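Local structure of TRNA threonylcarbamoyladenosine dehydratase (Escherichia coli, 4D79) at residues B[32-37]-B[56-61]; B[124-129]-B[148-153]; B[134-139]-B[179-184]; B[166-171]-B[197-202]; B[202-207]-B[246-251]. The protein catalyses the ATP-dependent dehydration of threonylcarbamoyladenosine at position 37 of tRNAs to its cyclic form, and can also accept sulfur from the cysteine desulfurase CsdA in vitro. All coordinates share one frame; numbering follows the deposited sequence.

Interaction 1 (B[32-37]-B[56-61]). With ATP (adenosine-5'-triphosphate), chain K.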
# COMPACT_ATOMS: atom_id res chain seq x y z
N HIS B 32 -21.14 2.04 4.99
CA HIS B 32 -20.95 3.27 4.24
C HIS B 32 -19.80 3.99 4.92
O HIS B 32 -19.95 4.46 6.06
CB HIS B 32 -22.23 4.13 4.21
CG HIS B 32 -22.14 5.28 3.26
ND1 HIS B 32 -23.19 6.14 3.00
CD2 HIS B 32 -21.10 5.72 2.50
CE1 HIS B 32 -22.81 7.05 2.12
NE2 HIS B 32 -21.54 6.81 1.79
N ILE B 33 -18.65 4.09 4.24
CA ILE B 33 -17.46 4.70 4.82
C ILE B 33 -17.10 5.94 4.02
O ILE B 33 -17.20 5.98 2.80
CB ILE B 33 -16.30 3.68 4.89
CG1 ILE B 33 -16.70 2.60 5.90
CG2 ILE B 33 -14.97 4.38 5.29
CD1 ILE B 33 -15.70 1.52 6.13
N CYS B 34 -16.74 6.99 4.76
CA CYS B 34 -16.39 8.28 4.21
C CYS B 34 -14.89 8.45 4.29
O CYS B 34 -14.31 8.27 5.37
CB CYS B 34 -17.11 9.39 4.99
SG CYS B 34 -16.84 11.04 4.35
N VAL B 35 -14.26 8.78 3.17
CA VAL B 35 -12.83 9.14 3.14
C VAL B 35 -12.75 10.63 2.87
O VAL B 35 -13.28 11.13 1.86
CB VAL B 35 -12.05 8.34 2.09
CG1 VAL B 35 -10.59 8.67 2.18
CG2 VAL B 35 -12.29 6.86 2.31
N VAL B 36 -12.15 11.36 3.79
CA VAL B 36 -12.02 12.80 3.67
C VAL B 36 -10.57 13.09 3.30
O VAL B 36 -9.65 12.85 4.10
CB VAL B 36 -12.42 13.57 4.94
CG1 VAL B 36 -12.44 15.06 4.65
CG2 VAL B 36 -13.77 13.14 5.46
N GLY B 37 -10.37 13.63 2.12
CA GLY B 37 -9.03 13.85 1.61
C GLY B 37 -8.56 12.67 0.77
O GLY B 37 -8.25 11.61 1.29
N ALA B 56 -20.65 1.04 0.12
CA ALA B 56 -20.90 2.44 -0.17
C ALA B 56 -19.72 3.24 0.34
O ALA B 56 -19.23 3.02 1.45
CB ALA B 56 -22.19 2.97 0.48
N ILE B 57 -19.23 4.13 -0.50
CA ILE B 57 -18.07 4.93 -0.18
C ILE B 57 -18.39 6.36 -0.56
O ILE B 57 -18.85 6.63 -1.67
CB ILE B 57 -16.81 4.43 -0.93
CG1 ILE B 57 -16.47 3.00 -0.49
CG2 ILE B 57 -15.63 5.36 -0.69
CD1 ILE B 57 -15.42 2.31 -1.38
N THR B 58 -18.13 7.29 0.36
CA THR B 58 -18.15 8.72 0.05
C THR B 58 -16.73 9.27 0.04
O THR B 58 -15.90 8.95 0.91
CB THR B 58 -19.02 9.48 1.06
OG1 THR B 58 -20.38 9.03 0.96
CG2 THR B 58 -18.94 11.01 0.83
N LEU B 59 -16.43 10.09 -0.98
CA LEU B 59 -15.13 10.71 -1.15
C LEU B 59 -15.31 12.22 -1.07
O LEU B 59 -16.07 12.79 -1.86
CB LEU B 59 -14.52 10.34 -2.51
CG LEU B 59 -14.43 8.87 -2.84
CD1 LEU B 59 -13.82 8.62 -4.23
CD2 LEU B 59 -13.65 8.13 -1.77
N ILE B 60 -14.59 12.86 -0.16
CA ILE B 60 -14.69 14.31 0.01
C ILE B 60 -13.33 14.95 -0.27
O ILE B 60 -12.38 14.76 0.49
CB ILE B 60 -15.19 14.71 1.41
CG1 ILE B 60 -16.44 13.91 1.75
CG2 ILE B 60 -15.46 16.24 1.44
CD1 ILE B 60 -17.19 14.39 3.00
N ASP B 61 -13.28 15.75 -1.33
CA ASP B 61 -12.09 16.50 -1.73
C ASP B 61 -12.53 17.46 -2.84
O ASP B 61 -13.38 17.10 -3.65
CB ASP B 61 -10.99 15.57 -2.25
CG ASP B 61 -9.59 16.14 -2.11
OD1 ASP B 61 -9.38 17.36 -2.30
OD2 ASP B 61 -8.67 15.34 -1.80
PG ATP K . -0.14 19.29 -2.82
O1G ATP K . 1.27 19.49 -3.32
O2G ATP K . -1.20 19.38 -3.89
O3G ATP K . -0.45 20.03 -1.54
PB ATP K . -1.42 17.02 -1.69
O1B ATP K . -1.98 17.92 -0.61
O2B ATP K . -2.32 16.38 -2.74
O3B ATP K . -0.17 17.74 -2.40
PA ATP K . -1.22 14.98 0.24
O1A ATP K . -0.84 15.76 1.49
O2A ATP K . -0.67 13.59 0.05
O3A ATP K . -0.63 15.82 -0.99
O5' ATP K . -2.83 14.97 0.02
C5' ATP K . -3.78 15.58 0.92
C4' ATP K . -5.23 15.62 0.42
O4' ATP K . -6.18 16.03 1.46
C3' ATP K . -5.42 16.60 -0.73
O3' ATP K . -6.00 15.96 -1.88
C2' ATP K . -6.38 17.64 -0.17
O2' ATP K . -7.20 18.21 -1.18
C1' ATP K . -7.19 16.89 0.87
N9 ATP K . -7.92 17.84 1.77
C8 ATP K . -7.31 18.88 2.40
N7 ATP K . -8.18 19.62 3.14
C5 ATP K . -9.38 19.05 2.98
C6 ATP K . -10.71 19.35 3.52
N6 ATP K . -10.87 20.40 4.32
N1 ATP K . -11.75 18.59 3.16
C2 ATP K . -11.58 17.54 2.32
N3 ATP K . -10.39 17.21 1.79
C4 ATP K . -9.24 17.90 2.08
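Strands 32-36 and 56-60 run parallel, laced by five backbone hydrogen bonds from Ile33 N to Gly37 N, three of them nearly along the axis of the carbonyl they meet. The tight part is the buried middle. There Cys34 SG, anti to its backbone N, lies 3.6 Å from Ile60 CD1, while on the face of Ile33 and Ile57 helix 42-51 packs through Leu49. The more open, solvent-side end is at His32, the one partly exposed residue, though its few contacts are close. Its ring takes Ala56 CB over one face, 3.8 Å from the centroid, and NE2 meets Thr58 OG1 at 2.6 Å in a somewhat bent hydrogen bond. An alanine at His32 would remove both the ring over Ala56 and the partner of Thr58 OG1, and would probably loosen this end of the strand pair. At the C-terminal end the pair opens onto ATP: Asp61 OD1 accepts from ATP O2' at 2.6 Å. Asp61 OD2 accepts from ATP O3' at 2.7 Å, and Val36 CG1 touches ATP C2. Ile38 N and Asp63 N also bond to this carboxylate, helping to fix its rotation. A carboxylate so placed is consistent with recognition of the ribose through both hydroxyls.

Interaction 2 (B[124-129]-B[148-153]). With ATP (adenosine-5'-triphosphate), chain K.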
# COMPACT_ATOMS: atom_id res chain seq x y z
N TYR B 124 -18.05 4.52 9.30
CA TYR B 124 -16.70 4.90 9.70
C TYR B 124 -16.30 6.12 8.88
O TYR B 124 -16.68 6.24 7.71
CB TYR B 124 -15.66 3.77 9.48
CG TYR B 124 -14.87 3.46 10.74
CD1 TYR B 124 -13.75 4.23 11.11
CD2 TYR B 124 -15.24 2.43 11.56
CE1 TYR B 124 -13.05 3.94 12.27
CE2 TYR B 124 -14.57 2.15 12.71
CZ TYR B 124 -13.46 2.89 13.05
OH TYR B 124 -12.84 2.59 14.23
N VAL B 125 -15.47 6.97 9.47
CA VAL B 125 -14.85 8.09 8.77
C VAL B 125 -13.33 7.89 8.79
O VAL B 125 -12.75 7.66 9.85
CB VAL B 125 -15.25 9.44 9.39
CG1 VAL B 125 -14.55 10.60 8.66
CG2 VAL B 125 -16.79 9.62 9.31
N ILE B 126 -12.70 7.99 7.64
CA ILE B 126 -11.25 7.94 7.50
C ILE B 126 -10.77 9.35 7.17
O ILE B 126 -11.10 9.93 6.12
CB ILE B 126 -10.81 6.91 6.45
CG1 ILE B 126 -11.27 5.51 6.86
CG2 ILE B 126 -9.28 6.97 6.27
CD1 ILE B 126 -10.93 4.45 5.91
N ASP B 127 -10.06 9.93 8.10
CA ASP B 127 -9.62 11.31 7.98
C ASP B 127 -8.21 11.31 7.41
O ASP B 127 -7.25 10.94 8.10
CB ASP B 127 -9.67 12.02 9.31
CG ASP B 127 -8.79 13.24 9.32
OD1 ASP B 127 -8.74 13.89 8.27
OD2 ASP B 127 -8.18 13.55 10.36
N ALA B 128 -8.10 11.76 6.17
CA ALA B 128 -6.82 11.83 5.45
C ALA B 128 -6.56 13.25 4.99
O ALA B 128 -5.99 13.49 3.91
CB ALA B 128 -6.82 10.85 4.28
N ILE B 129 -6.98 14.21 5.80
CA ILE B 129 -6.78 15.62 5.54
C ILE B 129 -5.36 15.99 5.94
O ILE B 129 -4.87 15.60 7.01
CB ILE B 129 -7.81 16.46 6.34
CG1 ILE B 129 -9.25 16.20 5.86
CG2 ILE B 129 -7.52 17.93 6.26
CD1 ILE B 129 -10.32 16.71 6.83
N PRO B 148 -17.57 6.76 14.46
CA PRO B 148 -16.29 6.04 14.36
C PRO B 148 -15.36 6.72 13.37
O PRO B 148 -15.72 7.03 12.24
CB PRO B 148 -16.69 4.63 13.87
CG PRO B 148 -18.13 4.50 14.30
CD PRO B 148 -18.72 5.88 14.16
N LEU B 149 -14.16 6.98 13.83
CA LEU B 149 -13.20 7.76 13.09
C LEU B 149 -11.82 7.18 13.28
O LEU B 149 -11.45 6.79 14.39
CB LEU B 149 -13.17 9.21 13.57
CG LEU B 149 -12.04 10.13 13.12
CD1 LEU B 149 -12.31 10.64 11.77
CD2 LEU B 149 -11.87 11.25 14.12
N VAL B 150 -11.04 7.20 12.23
CA VAL B 150 -9.60 6.99 12.34
C VAL B 150 -8.92 8.12 11.59
O VAL B 150 -9.31 8.46 10.46
CB VAL B 150 -9.15 5.60 11.85
CG1 VAL B 150 -9.59 5.28 10.42
CG2 VAL B 150 -7.61 5.47 12.00
N THR B 151 -7.97 8.77 12.24
CA THR B 151 -7.24 9.86 11.61
C THR B 151 -5.82 9.39 11.32
O THR B 151 -5.38 8.34 11.77
CB THR B 151 -7.25 11.13 12.49
OG1 THR B 151 -6.67 12.24 11.77
CG2 THR B 151 -6.45 10.92 13.77
N THR B 152 -5.14 10.18 10.52
CA THR B 152 -3.80 9.87 10.07
C THR B 152 -2.94 11.08 10.33
O THR B 152 -3.36 12.21 10.07
CB THR B 152 -3.78 9.46 8.58
OG1 THR B 152 -4.43 10.45 7.79
CG2 THR B 152 -4.51 8.12 8.35
N GLY B 153 -1.76 10.86 10.89
CA GLY B 153 -0.80 11.94 11.04
C GLY B 153 -0.11 12.20 9.71
O GLY B 153 -0.55 11.77 8.64
PG ATP K . -0.14 19.29 -2.82
O1G ATP K . 1.27 19.49 -3.32
O2G ATP K . -1.20 19.38 -3.89
O3G ATP K . -0.45 20.03 -1.54
PB ATP K . -1.42 17.02 -1.69
O1B ATP K . -1.98 17.92 -0.61
O2B ATP K . -2.32 16.38 -2.74
O3B ATP K . -0.17 17.74 -2.40
PA ATP K . -1.22 14.98 0.24
O1A ATP K . -0.84 15.76 1.49
O2A ATP K . -0.67 13.59 0.05
O3A ATP K . -0.63 15.82 -0.99
O5' ATP K . -2.83 14.97 0.02
C5' ATP K . -3.78 15.58 0.92
C4' ATP K . -5.23 15.62 0.42
O4' ATP K . -6.18 16.03 1.46
C3' ATP K . -5.42 16.60 -0.73
O3' ATP K . -6.00 15.96 -1.88
C2' ATP K . -6.38 17.64 -0.17
O2' ATP K . -7.20 18.21 -1.18
C1' ATP K . -7.19 16.89 0.87
N9 ATP K . -7.92 17.84 1.77
C8 ATP K . -7.31 18.88 2.40
N7 ATP K . -8.18 19.62 3.14
C5 ATP K . -9.38 19.05 2.98
C6 ATP K . -10.71 19.35 3.52
N6 ATP K . -10.87 20.40 4.32
N1 ATP K . -11.75 18.59 3.16
C2 ATP K . -11.58 17.54 2.32
N3 ATP K . -10.39 17.21 1.79
C4 ATP K . -9.24 17.90 2.08
O HOH W 1 -10.91 4.24 15.03
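The beta-alpha-beta unit of strand 124-127, helix 132-144 and strand 149-152 brings these two parallel strands side by side in the Rossmann-like sheet. Backbone bonds link Val125 N to Pro148 O, Val150 N to Val125 O and Asp127 N to Val150 O, the last almost straight at 178°. At the N-terminal end Pro148 CB sits over the centre of the Tyr124 ring, 3.5 Å from the centroid, a CH-pi contact. A water bridges Tyr124 OH and Leu149 O. Ile126 and Val150 lie side by side, CG1 to CG1 at 3.9 Å. At the other end Asp127, its CG anti to the backbone N, receives Thr151 OG1 on OD2 at a very short 2.4 Å, from above the carboxylate plane; Lys135 forms a salt bridge to the same oxygen. Thr152 OG1 donates to a lone pair of Asp127 O at 2.9 Å. Asp127 OD1 takes Ile129 N, and this Asx turn leads the chain to ATP, where Ile129 CG2 lies 3.6 Å from N7: a nucleotide pocket at the C-terminal ends of the parallel strands, as in Rossmann-type folds.

Interaction 3 (B[134-139]-B[179-184])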
# COMPACT_ATOMS: atom_id res chain seq x y z
N PRO B 134 -9.31 22.31 8.87
CA PRO B 134 -10.43 21.39 8.65
C PRO B 134 -10.26 20.04 9.35
O PRO B 134 -11.26 19.42 9.73
CB PRO B 134 -10.44 21.23 7.13
CG PRO B 134 -8.99 21.48 6.73
CD PRO B 134 -8.52 22.53 7.64
N LYS B 135 -9.03 19.57 9.50
CA LYS B 135 -8.78 18.31 10.19
C LYS B 135 -9.30 18.38 11.62
O LYS B 135 -9.98 17.47 12.09
CB LYS B 135 -7.28 18.01 10.17
CG LYS B 135 -6.90 16.59 10.48
CD LYS B 135 -5.42 16.39 10.16
CE LYS B 135 -4.99 14.95 10.35
NZ LYS B 135 -5.49 14.04 9.28
N ALA B 136 -8.96 19.46 12.33
CA ALA B 136 -9.43 19.65 13.70
C ALA B 136 -10.96 19.70 13.75
O ALA B 136 -11.58 19.04 14.59
CB ALA B 136 -8.83 20.92 14.28
N ALA B 137 -11.58 20.41 12.81
CA ALA B 137 -13.04 20.52 12.78
C ALA B 137 -13.69 19.15 12.55
O ALA B 137 -14.70 18.81 13.18
CB ALA B 137 -13.45 21.50 11.69
N LEU B 138 -13.12 18.34 11.65
CA LEU B 138 -13.67 17.01 11.41
C LEU B 138 -13.52 16.15 12.65
O LEU B 138 -14.47 15.49 13.09
CB LEU B 138 -12.98 16.35 10.20
CG LEU B 138 -13.45 14.93 9.83
CD1 LEU B 138 -14.91 14.98 9.41
CD2 LEU B 138 -12.59 14.34 8.72
N ILE B 139 -12.32 16.15 13.25
CA ILE B 139 -12.06 15.27 14.39
C ILE B 139 -12.94 15.65 15.58
O ILE B 139 -13.52 14.77 16.23
CB ILE B 139 -10.57 15.31 14.76
CG1 ILE B 139 -9.79 14.57 13.67
CG2 ILE B 139 -10.29 14.69 16.15
CD1 ILE B 139 -8.35 14.81 13.78
N ALA B 179 0.97 17.00 16.08
CA ALA B 179 1.23 17.96 17.16
C ALA B 179 0.42 19.24 16.97
O ALA B 179 -0.23 19.71 17.90
CB ALA B 179 2.73 18.29 17.22
N LYS B 180 0.44 19.81 15.76
CA LYS B 180 -0.35 21.01 15.50
C LYS B 180 -1.83 20.75 15.70
O LYS B 180 -2.56 21.61 16.24
CB LYS B 180 -0.08 21.51 14.08
CG LYS B 180 1.30 22.09 13.89
CD LYS B 180 1.52 22.62 12.47
CE LYS B 180 1.85 21.48 11.50
NZ LYS B 180 2.28 21.96 10.16
N LEU B 181 -2.29 19.56 15.29
CA LEU B 181 -3.69 19.17 15.40
C LEU B 181 -4.13 19.11 16.84
O LEU B 181 -5.20 19.62 17.19
CB LEU B 181 -3.89 17.81 14.73
CG LEU B 181 -5.25 17.16 14.76
CD1 LEU B 181 -6.30 18.05 14.10
CD2 LEU B 181 -5.11 15.79 14.07
N ARG B 182 -3.31 18.53 17.71
CA ARG B 182 -3.62 18.56 19.14
C ARG B 182 -3.74 19.99 19.64
O ARG B 182 -4.65 20.31 20.40
CB ARG B 182 -2.54 17.82 19.93
CG ARG B 182 -2.56 16.32 19.72
CD ARG B 182 -1.68 15.63 20.75
NE ARG B 182 -0.28 16.02 20.60
CZ ARG B 182 0.63 15.33 19.93
NH1 ARG B 182 0.32 14.17 19.33
NH2 ARG B 182 1.86 15.78 19.86
N GLU B 183 -2.86 20.87 19.19
CA GLU B 183 -2.91 22.25 19.66
C GLU B 183 -4.17 22.96 19.19
O GLU B 183 -4.80 23.70 19.96
CB GLU B 183 -1.64 22.99 19.21
CG GLU B 183 -0.34 22.42 19.79
CD GLU B 183 -0.46 22.00 21.25
OE1 GLU B 183 -0.52 22.90 22.12
OE2 GLU B 183 -0.50 20.78 21.52
N ARG B 184 -4.57 22.73 17.93
CA ARG B 184 -5.78 23.39 17.43
C ARG B 184 -7.04 22.80 18.07
O ARG B 184 -8.01 23.53 18.32
CB ARG B 184 -5.88 23.29 15.91
CG ARG B 184 -6.95 24.21 15.33
CD ARG B 184 -6.49 25.66 15.46
NE ARG B 184 -5.46 26.02 14.49
CZ ARG B 184 -5.72 26.54 13.29
NH1 ARG B 184 -6.97 26.80 12.94
NH2 ARG B 184 -4.73 26.83 12.46
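Leu181 carries most of the contact in this helix pair, and its path shows how one branched side chain can join two helices whose local axes cross at -61° and approach to 9.3 Å. From CB, which points toward helix 132-144, the chain goes on to CG, anti to the backbone N (chi1 177°), which already lies 4.0 Å from Ile139 CD1. There it forks. CD1 settles against the backbone of the other helix, 3.5 Å from Ala136 N, with Ala136 CB and the CG of Lys135 close by. CD2 turns to the other side and meets Ile139 CD1 tip to tip at 3.4 Å, tighter than usual van der Waals contact, while Lys135 CE touches it at 3.8 Å. Lys135 crosses Leu181 at about a right angle, its methylenes passing across the fork. Farther out, Arg184 contributes its aliphatic base, CG reaching Ala136 CB at 3.9 Å. The small side chain at Ala136 probably helps to permit so close an approach of CD1 to the backbone. The polar end of Lys135 looks elsewhere: NZ donates to Ile129 O and Thr152 O and keeps its salt bridge to Asp127 OD2. No hydrogen bond passes between the two segments, so the chemistry here is dispersion and hydrophobic burial, with the lysine splitting its duties, alkyl chain to the helix contact and ammonium to the strand ends.

Interaction 4 (B[166-171]-B[197-202])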
# COMPACT_ATOMS: atom_id res chain seq x y z
N VAL B 166 -0.97 2.34 15.10
CA VAL B 166 -2.16 3.07 15.51
C VAL B 166 -2.09 3.29 17.01
O VAL B 166 -1.89 2.34 17.77
CB VAL B 166 -3.46 2.31 15.14
CG1 VAL B 166 -4.68 3.19 15.42
CG2 VAL B 166 -3.45 1.88 13.69
N THR B 167 -2.31 4.54 17.44
CA THR B 167 -2.36 4.84 18.85
C THR B 167 -3.30 6.04 19.07
O THR B 167 -3.83 6.64 18.13
CB THR B 167 -0.94 5.11 19.39
OG1 THR B 167 -0.91 5.02 20.82
CG2 THR B 167 -0.44 6.47 18.98
N ASP B 168 -3.50 6.38 20.33
CA ASP B 168 -4.31 7.55 20.63
C ASP B 168 -3.58 8.80 20.17
O ASP B 168 -2.35 8.92 20.33
CB ASP B 168 -4.58 7.65 22.12
CG ASP B 168 -5.56 8.76 22.44
OD1 ASP B 168 -6.78 8.50 22.38
OD2 ASP B 168 -5.12 9.90 22.74
N LEU B 169 -4.34 9.74 19.61
CA LEU B 169 -3.77 10.96 19.04
C LEU B 169 -2.88 11.68 20.03
O LEU B 169 -1.90 12.32 19.63
CB LEU B 169 -4.90 11.88 18.54
CG LEU B 169 -4.48 13.27 18.00
CD1 LEU B 169 -3.51 13.14 16.81
CD2 LEU B 169 -5.75 14.10 17.61
N ALA B 170 -3.17 11.57 21.33
CA ALA B 170 -2.35 12.21 22.35
C ALA B 170 -0.93 11.67 22.42
O ALA B 170 -0.05 12.35 22.98
CB ALA B 170 -2.96 12.05 23.73
N LYS B 171 -0.71 10.44 21.95
CA LYS B 171 0.53 9.70 22.17
C LYS B 171 1.38 9.55 20.91
O LYS B 171 2.37 8.83 20.93
CB LYS B 171 0.24 8.34 22.81
CG LYS B 171 -0.53 8.48 24.13
CD LYS B 171 -0.56 7.21 24.98
CE LYS B 171 -1.42 6.09 24.43
NZ LYS B 171 -1.40 4.91 25.37
N GLY B 197 -4.81 10.73 30.04
CA GLY B 197 -3.92 11.33 29.07
C GLY B 197 -4.26 11.02 27.63
O GLY B 197 -3.39 11.08 26.77
N LYS B 198 -5.51 10.71 27.34
CA LYS B 198 -5.91 10.31 26.00
C LYS B 198 -6.94 11.31 25.50
O LYS B 198 -7.67 11.92 26.29
CB LYS B 198 -6.46 8.90 25.99
CG LYS B 198 -5.41 7.84 26.27
CD LYS B 198 -5.95 6.41 26.22
CE LYS B 198 -4.83 5.39 26.40
NZ LYS B 198 -5.20 4.01 25.98
N LEU B 199 -6.94 11.51 24.19
CA LEU B 199 -7.95 12.31 23.52
C LEU B 199 -9.15 11.50 23.04
O LEU B 199 -10.17 12.09 22.65
CB LEU B 199 -7.33 13.03 22.33
CG LEU B 199 -6.41 14.19 22.69
CD1 LEU B 199 -5.55 14.65 21.48
CD2 LEU B 199 -7.20 15.37 23.27
N GLY B 200 -9.07 10.17 23.07
CA GLY B 200 -10.15 9.36 22.54
C GLY B 200 -10.26 9.46 21.04
O GLY B 200 -11.36 9.47 20.50
N VAL B 201 -9.13 9.59 20.35
CA VAL B 201 -9.10 9.64 18.89
C VAL B 201 -7.98 8.70 18.41
O VAL B 201 -6.83 8.85 18.81
CB VAL B 201 -8.84 11.07 18.36
CG1 VAL B 201 -8.79 11.07 16.85
CG2 VAL B 201 -9.92 12.08 18.85
N ASP B 202 -8.32 7.78 17.51
CA ASP B 202 -7.36 6.79 17.02
C ASP B 202 -6.58 7.41 15.87
O ASP B 202 -7.19 7.96 14.94
CB ASP B 202 -8.00 5.49 16.50
CG ASP B 202 -8.72 4.69 17.56
OD1 ASP B 202 -8.47 4.91 18.76
OD2 ASP B 202 -9.54 3.80 17.18
O HOH W 2 -7.76 6.23 21.36
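Leu169 and Leu199 form the apolar centre where the end of strand 164-168 meets the loop before strand 202-206. They cross obliquely, Leu199 CD1 lying 3.9 Å from Leu169 CG. Leu169 CB also faces Val201 CB, and Ala170 CB rests against Leu199 CG on the opposite segment. Leu181 and Leu185 of helix 176-189 pack on Leu169, extending this core. One step outward the backbone takes over: Leu169 N donates to Val201 O at 2.8 Å, nearly along the C=O axis, beside the antiparallel non-hydrogen-bonded pair of Asp168 and Asp202. Beyond it stands the carboxylate of Asp168, its CG anti to the backbone N (chi1 -173°). OD2 accepts Leu199 N on its syn lone pair at 2.8 Å and, from above the carboxylate plane, Ala170 N at 2.9 Å, the latter closing an Asx turn. OD1 takes Val201 N at 3.3 Å, also from above the plane, and Gly200 N in a weak bond. A water donates to both Asp168 OD1 and Asp202 OD1, while Asp202 OD2 is hydrogen-bonded to His255 NE2 of helix 242-266. At the outer margin Lys171 NZ and Lys198 NZ approach to 4.0 Å, like charges close together. Four backbone N-H groups and a water converging on one buried carboxylate would probably stabilise its charged form, and the three from Leu199, Gly200 (weakly) and Val201 probably help to hold the loop's curve.

Interaction 5 (B[202-207]-B[246-251]). With K (potassium ion), chain I.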
# COMPACT_ATOMS: atom_id res chain seq x y z
N ASP B 202 -8.32 7.78 17.51
CA ASP B 202 -7.36 6.79 17.02
C ASP B 202 -6.58 7.41 15.87
O ASP B 202 -7.19 7.96 14.94
CB ASP B 202 -8.00 5.49 16.50
CG ASP B 202 -8.72 4.69 17.56
OD1 ASP B 202 -8.47 4.91 18.76
OD2 ASP B 202 -9.54 3.80 17.18
N CYS B 203 -5.26 7.28 15.90
CA CYS B 203 -4.40 7.98 14.95
C CYS B 203 -3.33 7.05 14.37
O CYS B 203 -2.58 6.42 15.12
CB CYS B 203 -3.73 9.17 15.61
SG CYS B 203 -2.84 10.20 14.40
N VAL B 204 -3.25 7.00 13.04
CA VAL B 204 -2.17 6.28 12.37
C VAL B 204 -0.94 7.20 12.31
O VAL B 204 -1.03 8.35 11.86
CB VAL B 204 -2.58 5.86 10.96
CG1 VAL B 204 -1.42 5.05 10.29
CG2 VAL B 204 -3.90 5.05 10.96
N PHE B 205 0.19 6.71 12.78
CA PHE B 205 1.43 7.47 12.78
C PHE B 205 2.58 6.48 12.63
O PHE B 205 2.36 5.27 12.54
CB PHE B 205 1.59 8.28 14.08
CG PHE B 205 2.08 7.45 15.21
CD1 PHE B 205 1.27 6.48 15.76
CD2 PHE B 205 3.35 7.61 15.72
CE1 PHE B 205 1.73 5.65 16.80
CE2 PHE B 205 3.81 6.79 16.75
CZ PHE B 205 3.01 5.82 17.28
N SER B 206 3.80 7.00 12.57
CA SER B 206 4.99 6.16 12.51
C SER B 206 6.01 6.58 13.56
O SER B 206 6.19 7.76 13.83
CB SER B 206 5.58 6.20 11.13
OG SER B 206 6.83 5.56 11.13
N THR B 207 6.67 5.59 14.17
CA THR B 207 7.73 5.87 15.14
C THR B 207 9.00 6.34 14.48
O THR B 207 9.92 6.73 15.19
CB THR B 207 8.07 4.64 15.98
OG1 THR B 207 8.30 3.51 15.12
CG2 THR B 207 6.91 4.32 16.94
N ALA B 246 0.74 5.17 1.21
CA ALA B 246 -0.29 4.16 0.98
C ALA B 246 -0.44 3.26 2.19
O ALA B 246 -1.56 2.84 2.53
CB ALA B 246 0.04 3.30 -0.24
N THR B 247 0.67 2.91 2.85
CA THR B 247 0.54 2.05 4.00
C THR B 247 -0.18 2.75 5.15
O THR B 247 -0.88 2.08 5.91
CB THR B 247 1.91 1.51 4.42
OG1 THR B 247 2.44 0.75 3.34
CG2 THR B 247 1.80 0.56 5.60
N PHE B 248 -0.01 4.08 5.31
CA PHE B 248 -0.85 4.83 6.25
C PHE B 248 -2.34 4.57 5.95
O PHE B 248 -3.11 4.24 6.84
CB PHE B 248 -0.53 6.31 6.17
CG PHE B 248 0.50 6.80 7.15
CD1 PHE B 248 1.85 6.48 7.01
CD2 PHE B 248 0.15 7.69 8.16
CE1 PHE B 248 2.83 6.97 7.89
CE2 PHE B 248 1.13 8.20 9.04
CZ PHE B 248 2.48 7.82 8.90
N GLY B 249 -2.73 4.69 4.69
CA GLY B 249 -4.11 4.49 4.32
C GLY B 249 -4.56 3.06 4.53
O GLY B 249 -5.70 2.82 4.96
N PHE B 250 -3.68 2.08 4.22
CA PHE B 250 -4.03 0.68 4.40
C PHE B 250 -4.16 0.32 5.88
O PHE B 250 -5.08 -0.43 6.27
CB PHE B 250 -3.01 -0.26 3.73
CG PHE B 250 -2.99 -0.16 2.25
CD1 PHE B 250 -4.03 0.40 1.54
CD2 PHE B 250 -1.90 -0.66 1.54
CE1 PHE B 250 -4.00 0.49 0.18
CE2 PHE B 250 -1.87 -0.58 0.15
CZ PHE B 250 -2.90 -0.04 -0.52
N VAL B 251 -3.27 0.86 6.72
CA VAL B 251 -3.38 0.60 8.15
C VAL B 251 -4.65 1.24 8.71
O VAL B 251 -5.35 0.65 9.55
CB VAL B 251 -2.13 1.08 8.88
CG1 VAL B 251 -2.36 1.15 10.39
CG2 VAL B 251 -0.93 0.20 8.56
K K I . 7.03 9.66 12.57
O HOH W 3 4.12 9.90 11.87
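Apolar contacts carry this buried meeting of strand 202-206 with helix 242-266; the axes of 202-206 and 246-251 lie at 149°. Val204 and Phe248 slide past each other in opposite directions, and Val204 CG1, anti to its backbone N, touches Phe248 CD2 at 3.7 Å. The same methyl meets Val251 CG1 at 4.0 Å. The outer atoms of the ring reach the strand backbone obliquely: Phe248 CE2 lies 3.8 Å from Phe205 CA, and CZ 4.1 Å from Ser206 CB. An alanine in place of Phe248 would remove the ring and is likely to leave Val204 and the backbone around Ser206 poorly packed. The helix lies over one face of the mixed sheet and also reaches the dimer interface, where Phe250 packs on Ala246 of the second subunit. Polar and metal contacts gather at the strand's end. Ser206 O binds the potassium ion at 2.4 Å, with Gln158, Gln174 and Glu208 as further ligands. Ser206 N donates to a water that also binds the ion.

How the interactions relate
From the N terminus, interaction 1 closes the first beta-alpha-beta loop and ends before interaction 2 opens a second; strands 32-36 and 124-127 are neighbours, so the two join in the parallel part of one mixed sheet, and both touch ATP. Interaction 3 crosses interaction 2, because helix 132-144 lies between the latter's strands, and Lys135 ties the helix pair back to them. Interaction 4 crosses interaction 3 in turn: helix 176-189 falls within its loop. Asp202 is shared by interactions 4 and 5, and Thr151 pairs with strand 202-206, carrying the sheet from its ATP-binding half to its antiparallel edge. Interaction 5 closes last, bringing the C-terminal helix onto that sheet.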